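Local atomic coordinates of ASCH domain (Vibrio cholerae TMA 21, PDB entry 3S9X), a protein that is of unknown function but, as an ASCH domain of the PUA clan, probably binds RNA or another nucleic acid. Residues Y64-K69 with L148-H153. Sequence-based numbering, arbitrary orientation.
Sequences YWYSQK and LLVLEH
A bridging water joins Tyr64 to Leu148 across the contact, accepting from Tyr64 N at 3.0 Å and donating to Leu148 O at 2.8 Å, so the N-terminal end of the short helix 64-67 is tied to the start of strand 148-158 without a direct backbone bond. The Tyr64 ring itself leads away from the strand and takes Gln68 CB over the centre of one face, while Tyr64 O accepts from both Gln68 N and Lys69 N where the turn closes. Tyr66 makes the one direct apolar contact: its CD2 and CE2 both lie 3.8 Å from Val150 CG2, the methyl meeting the ring obliquely. With CG anti to the carbonyl carbon (chi1 -49°), the Tyr66 ring reaches out from the helix across Val150 and toward Glu152. This short helix follows edge strand 58-62 of the mixed five-stranded sheet after one residue, and that strand pairs antiparallel with 148-158 in the PUA-like ASCH domain. The CA atoms of Tyr66 and Val150 are 9.0 Å apart, and of the helix side chains only that of Tyr66 spans the distance to the strand. Val150 and Glu152, two residues apart on the strand, both direct their CB atoms toward the helix. At the far end of the ring, Tyr66 OH is hydrogen-bonded to Ser61 OG and lies 4.4 Å from Glu152 OE2, too far for a direct bond; a second water, 2.9 Å from Tyr66 OH, donates to Glu152 OE2 at 2.8 Å.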
ATOM      1  N   TYR A  64     -11.194   4.403  -9.270  1.00 12.79           N
ATOM      2  CA  TYR A  64     -12.492   4.939  -8.965  1.00 14.08           C
ATOM      3  C   TYR A  64     -12.474   5.692  -7.646  1.00 14.92           C
ATOM      4  O   TYR A  64     -13.126   6.747  -7.492  1.00 15.83           O
ATOM      5  CB  TYR A  64     -13.512   3.815  -8.878  1.00 14.00           C
ATOM      6  CG  TYR A  64     -14.957   4.278  -8.807  1.00 16.74           C
ATOM      7  CD1 TYR A  64     -15.714   4.424  -9.970  1.00 19.25           C
ATOM      8  CD2 TYR A  64     -15.573   4.516  -7.616  1.00 18.41           C
ATOM      9  CE1 TYR A  64     -17.014   4.801  -9.935  1.00 18.01           C
ATOM     10  CE2 TYR A  64     -16.917   4.855  -7.557  1.00 21.65           C
ATOM     11  CZ  TYR A  64     -17.626   4.988  -8.739  1.00 19.86           C
ATOM     12  OH  TYR A  64     -18.952   5.369  -8.713  1.00 25.23           O
ATOM     13  N   TRP A  65     -11.685   5.212  -6.674  1.00 15.09           N
ATOM     14  CA  TRP A  65     -11.634   5.881  -5.366  1.00 15.51           C
ATOM     15  C   TRP A  65     -11.154   7.312  -5.476  1.00 16.89           C
ATOM     16  O   TRP A  65     -11.479   8.211  -4.661  1.00 18.86           O
ATOM     17  CB  TRP A  65     -10.707   5.138  -4.395  1.00 16.56           C
ATOM     18  CG  TRP A  65     -11.287   3.862  -3.900  1.00 17.34           C
ATOM     19  CD1 TRP A  65     -10.906   2.627  -4.261  1.00 18.19           C
ATOM     20  CD2 TRP A  65     -12.377   3.697  -2.983  1.00 17.88           C
ATOM     21  NE1 TRP A  65     -11.633   1.690  -3.585  1.00 18.82           N
ATOM     22  CE2 TRP A  65     -12.519   2.328  -2.765  1.00 19.02           C
ATOM     23  CE3 TRP A  65     -13.170   4.585  -2.216  1.00 19.93           C
ATOM     24  CZ2 TRP A  65     -13.484   1.794  -1.915  1.00 20.63           C
ATOM     25  CZ3 TRP A  65     -14.120   4.056  -1.319  1.00 22.66           C
ATOM     26  CH2 TRP A  65     -14.279   2.676  -1.172  1.00 21.80           C
ATOM     27  N   TYR A  66     -10.277   7.559  -6.426  1.00 16.96           N
ATOM     28  CA  TYR A  66      -9.623   8.859  -6.529  1.00 16.17           C
ATOM     29  C   TYR A  66     -10.439   9.744  -7.443  1.00 18.00           C
ATOM     30  O   TYR A  66     -10.828  10.837  -7.062  1.00 20.50           O
ATOM     31  CB  TYR A  66      -8.193   8.758  -7.012  1.00 15.70           C
ATOM     32  CG  TYR A  66      -7.440   7.701  -6.218  1.00 14.52           C
ATOM     33  CD1 TYR A  66      -6.925   7.931  -4.951  1.00 15.98           C
ATOM     34  CD2 TYR A  66      -7.345   6.394  -6.704  1.00 14.24           C
ATOM     35  CE1 TYR A  66      -6.357   6.901  -4.209  1.00 16.87           C
ATOM     36  CE2 TYR A  66      -6.805   5.345  -5.938  1.00 12.42           C
ATOM     37  CZ  TYR A  66      -6.274   5.620  -4.718  1.00 12.90           C
ATOM     38  OH  TYR A  66      -5.706   4.630  -3.943  1.00 15.29           O
ATOM     39  N   SER A  67     -10.755   9.258  -8.637  1.00 17.94           N
ATOM     40  CA  SER A  67     -11.508  10.039  -9.591  1.00 20.08           C
ATOM     41  C   SER A  67     -12.981  10.251  -9.240  1.00 20.82           C
ATOM     42  O   SER A  67     -13.510  11.368  -9.531  1.00 23.10           O
ATOM     43  CB  SER A  67     -11.388   9.446 -10.980  1.00 22.23           C
ATOM     44  OG  SER A  67     -11.967   8.179 -11.050  1.00 22.81           O
ATOM     45  N   GLN A  68     -13.627   9.312  -8.577  1.00 20.97           N
ATOM     46  CA  GLN A  68     -15.041   9.465  -8.338  1.00 22.20           C
ATOM     47  C   GLN A  68     -15.361   9.691  -6.904  1.00 23.31           C
ATOM     48  O   GLN A  68     -16.323  10.419  -6.582  1.00 26.11           O
ATOM     49  CB  GLN A  68     -15.796   8.266  -8.891  1.00 22.96           C
ATOM     50  CG  GLN A  68     -15.459   7.994 -10.361  1.00 26.21           C
ATOM     51  CD  GLN A  68     -15.755   9.119 -11.351  1.00 33.00           C
ATOM     52  OE1 GLN A  68     -16.849   9.664 -11.388  1.00 34.71           O
ATOM     53  NE2 GLN A  68     -14.764   9.424 -12.203  1.00 36.04           N
ATOM     54  N   LYS A  69     -14.532   9.184  -5.990  1.00 22.70           N
ATOM     55  CA  LYS A  69     -14.829   9.335  -4.601  1.00 22.25           C
ATOM     56  C   LYS A  69     -13.983  10.408  -3.932  1.00 22.87           C
ATOM     57  O   LYS A  69     -14.142  10.633  -2.729  1.00 25.79           O
ATOM     58  CB  LYS A  69     -14.678   8.055  -3.817  1.00 22.67           C
ATOM     59  CG  LYS A  69     -15.514   6.854  -4.268  1.00 26.76           C
ATOM     60  CD  LYS A  69     -16.979   7.234  -4.585  1.00 33.01           C
ATOM     61  CE  LYS A  69     -17.685   7.688  -3.372  1.00 36.01           C
ATOM     62  NZ  LYS A  69     -17.968   6.568  -2.404  1.00 42.57           N
ATOM     63  N   LEU A 148      -9.754   0.791 -14.391  1.00 11.59           N
ATOM     64  CA  LEU A 148      -8.395   1.237 -14.120  1.00 11.44           C
ATOM     65  C   LEU A 148      -7.993   1.043 -12.675  1.00 11.13           C
ATOM     66  O   LEU A 148      -8.804   1.257 -11.785  1.00 12.65           O
ATOM     67  CB  LEU A 148      -8.235   2.720 -14.445  1.00 14.20           C
ATOM     68  CG  LEU A 148      -8.032   3.163 -15.851  1.00 19.26           C
ATOM     69  CD1 LEU A 148      -8.095   4.724 -15.781  1.00 27.50           C
ATOM     70  CD2 LEU A 148      -6.692   2.570 -16.456  1.00 18.44           C
ATOM     71  N   LEU A 149      -6.719   0.693 -12.498  1.00 10.51           N
ATOM     72  CA  LEU A 149      -6.052   0.555 -11.197  1.00 10.96           C
ATOM     73  C   LEU A 149      -4.991   1.639 -11.079  1.00 10.19           C
ATOM     74  O   LEU A 149      -4.376   1.965 -12.084  1.00 11.86           O
ATOM     75  CB  LEU A 149      -5.449  -0.828 -11.032  1.00 10.58           C
ATOM     76  CG  LEU A 149      -6.368  -2.033 -11.238  1.00 11.81           C
ATOM     77  CD1 LEU A 149      -5.549  -3.320 -11.018  1.00 12.71           C
ATOM     78  CD2 LEU A 149      -7.647  -1.950 -10.452  1.00 12.66           C
ATOM     79  N   VAL A 150      -4.762   2.059  -9.832  1.00 10.55           N
ATOM     80  CA  VAL A 150      -3.580   2.814  -9.501  1.00 10.31           C
ATOM     81  C   VAL A 150      -2.547   1.872  -8.916  1.00  9.85           C
ATOM     82  O   VAL A 150      -2.821   1.172  -7.925  1.00 10.37           O
ATOM     83  CB  VAL A 150      -3.876   4.013  -8.555  1.00 11.18           C
ATOM     84  CG1 VAL A 150      -2.594   4.713  -8.065  1.00 13.16           C
ATOM     85  CG2 VAL A 150      -4.862   5.006  -9.217  1.00 12.69           C
ATOM     86  N   LEU A 151      -1.386   1.842  -9.561  1.00  9.27           N
ATOM     87  CA  LEU A 151      -0.252   0.960  -9.173  1.00  9.62           C
ATOM     88  C   LEU A 151       0.716   1.794  -8.375  1.00  9.90           C
ATOM     89  O   LEU A 151       1.127   2.894  -8.817  1.00 11.70           O
ATOM     90  CB  LEU A 151       0.455   0.469 -10.405  1.00  9.37           C
ATOM     91  CG  LEU A 151      -0.441  -0.229 -11.484  1.00 10.90           C
ATOM     92  CD1 LEU A 151       0.485  -0.824 -12.559  1.00 13.83           C
ATOM     93  CD2 LEU A 151      -1.401  -1.300 -10.962  1.00 12.14           C
ATOM     94  N   GLU A 152       1.137   1.276  -7.211  1.00  9.35           N
ATOM     95  CA  GLU A 152       2.165   1.917  -6.385  1.00  9.93           C
ATOM     96  C   GLU A 152       3.340   0.960  -6.192  1.00  9.77           C
ATOM     97  O   GLU A 152       3.127  -0.251  -5.972  1.00 12.81           O
ATOM     98  CB  GLU A 152       1.620   2.266  -5.008  1.00 11.83           C
ATOM     99  CG  GLU A 152       0.516   3.245  -5.044  1.00 13.60           C
ATOM    100  CD  GLU A 152      -0.221   3.378  -3.673  1.00 13.51           C
ATOM    101  OE1 GLU A 152       0.490   3.564  -2.692  1.00 18.39           O
ATOM    102  OE2 GLU A 152      -1.464   3.386  -3.710  1.00 20.56           O
ATOM    103  N   HIS A 153       4.553   1.453  -6.381  1.00  9.67           N
ATOM    104  CA  HIS A 153       5.743   0.727  -5.999  1.00  8.81           C
ATOM    105  C   HIS A 153       6.355   1.417  -4.783  1.00  8.23           C
ATOM    106  O   HIS A 153       6.226   2.653  -4.629  1.00  9.45           O
ATOM    107  CB  HIS A 153       6.736   0.648  -7.124  1.00 11.11           C
ATOM    108  CG  HIS A 153       6.336  -0.259  -8.240  1.00 11.47           C
ATOM    109  ND1 HIS A 153       5.393   0.052  -9.173  1.00 14.89           N
ATOM    110  CD2 HIS A 153       6.807  -1.471  -8.569  1.00 12.89           C
ATOM    111  CE1 HIS A 153       5.307  -0.948 -10.045  1.00 14.96           C
ATOM    112  NE2 HIS A 153       6.108  -1.905  -9.671  1.00 16.75           N
TER
HETATM  113  O   HOH W   1     -11.371   2.018 -11.098  1.00 14.30           O
HETATM  114  O   HOH W   2      -3.379   4.772  -2.175  1.00 31.33           O